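Exocyst complex component EXO70 (Saccharomyces cerevisiae, PDB 2B1E) takes part in exocytosis as a subunit of the exocyst, the complex that tethers secretory vesicles to their sites of fusion, and contributes to assembly of that complex. Local coordinates at residues 210-214 with 263-267. Coordinates in Å, arbitrary orientation, origin at the centre of the assembly. Numbering follows the deposited sequence.
Sequences PHVLS and KELQN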
# COMPACT_ATOMS: atom_id res chain seq x y z
N PRO A 210 18.10 25.40 13.35
CA PRO A 210 17.20 24.82 12.35
C PRO A 210 17.44 25.35 10.94
O PRO A 210 17.27 24.62 9.97
CB PRO A 210 15.80 25.15 12.90
CG PRO A 210 16.03 26.35 13.75
CD PRO A 210 17.34 26.06 14.42
N HIS A 211 17.85 26.60 10.83
CA HIS A 211 18.11 27.20 9.53
C HIS A 211 19.30 26.50 8.85
O HIS A 211 19.22 26.12 7.68
CB HIS A 211 18.39 28.69 9.68
CG HIS A 211 18.70 29.40 8.40
ND1 HIS A 211 17.85 29.37 7.31
CD2 HIS A 211 19.76 30.15 8.03
CE1 HIS A 211 18.38 30.09 6.33
NE2 HIS A 211 19.54 30.57 6.74
N VAL A 212 20.38 26.31 9.60
CA VAL A 212 21.57 25.65 9.10
C VAL A 212 21.22 24.25 8.61
O VAL A 212 21.53 23.89 7.48
CB VAL A 212 22.67 25.55 10.20
CG1 VAL A 212 23.84 24.72 9.71
CG2 VAL A 212 23.16 26.94 10.58
N LEU A 213 20.57 23.47 9.47
CA LEU A 213 20.18 22.11 9.11
C LEU A 213 19.28 22.11 7.88
O LEU A 213 19.41 21.24 7.02
CB LEU A 213 19.46 21.44 10.29
CG LEU A 213 19.05 19.98 10.08
CD1 LEU A 213 20.30 19.12 9.86
CD2 LEU A 213 18.27 19.49 11.29
N SER A 214 18.38 23.08 7.78
CA SER A 214 17.49 23.16 6.63
C SER A 214 18.28 23.35 5.33
O SER A 214 18.08 22.62 4.36
CB SER A 214 16.50 24.33 6.80
OG SER A 214 15.74 24.52 5.61
N LYS A 263 11.30 19.76 12.31
CA LYS A 263 12.49 20.33 11.71
C LYS A 263 12.13 21.39 10.68
O LYS A 263 11.26 21.18 9.83
CB LYS A 263 13.34 19.24 11.06
CG LYS A 263 13.88 18.21 12.03
CD LYS A 263 14.83 18.84 13.04
CE LYS A 263 15.32 17.83 14.06
NZ LYS A 263 14.20 17.24 14.86
N GLU A 264 12.80 22.53 10.76
CA GLU A 264 12.57 23.62 9.82
C GLU A 264 13.05 23.12 8.46
O GLU A 264 14.15 22.59 8.35
CB GLU A 264 13.38 24.84 10.24
CG GLU A 264 13.05 26.13 9.51
CD GLU A 264 13.94 27.28 9.93
OE1 GLU A 264 15.11 27.33 9.49
OE2 GLU A 264 13.48 28.14 10.71
N LEU A 265 12.22 23.27 7.43
CA LEU A 265 12.59 22.81 6.09
C LEU A 265 11.87 23.61 5.01
O LEU A 265 10.64 23.66 4.98
CB LEU A 265 12.28 21.32 5.92
CG LEU A 265 12.78 20.68 4.62
CD1 LEU A 265 14.31 20.66 4.61
CD2 LEU A 265 12.24 19.26 4.51
N GLN A 266 12.65 24.22 4.13
CA GLN A 266 12.10 25.02 3.05
C GLN A 266 11.53 24.18 1.91
O GLN A 266 10.74 24.67 1.10
CB GLN A 266 13.18 25.95 2.49
CG GLN A 266 14.48 25.25 2.12
CD GLN A 266 15.49 26.18 1.48
OE1 GLN A 266 16.62 25.79 1.20
NE2 GLN A 266 15.08 27.43 1.26
N ASN A 267 11.92 22.91 1.86
CA ASN A 267 11.47 21.99 0.82
C ASN A 267 10.31 21.09 1.20
O ASN A 267 9.80 20.34 0.36
CB ASN A 267 12.63 21.10 0.38
CG ASN A 267 13.48 21.73 -0.68
OD1 ASN A 267 14.47 21.14 -1.12
ND2 ASN A 267 13.10 22.92 -1.12
O HOH W 1 15.97 22.08 10.29
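The side chain of E264 lies over the first turn of helix 209-233, its CB 3.6 Å from CB of P210 and its OE1 3.0 Å from CA of H211. This is a loop-on-helix contact within the rod of stacked helical bundles that Exo70 forms: the loop between helices 245-259 and 268-299, extended at K263 to L265, passes across the N-terminal end of an earlier helix. It illustrates how a carbonyl already used in the helix can still accept a water that ties down a connector. OE1 of E264 sits 3.1 Å from N of H211, but the angle is too poor for a hydrogen bond. One polar link runs through water. P210 O already accepts from S214 N (2.9 Å), yet water 1 also donates to it at 2.9 Å and to E264 O at 2.7 Å. Beside this bridge, CD2 of L213 meets the aliphatic part of K263, 3.9 Å from its CD, while L213 also packs on helix 180-201. CB of buried S214 lies 3.3 Å from O of E264. Further along, L265 and N267 reach S218, one turn on. The direct hydrogen bond is weak: Q266 N donates to S214 OG over 3.4 Å.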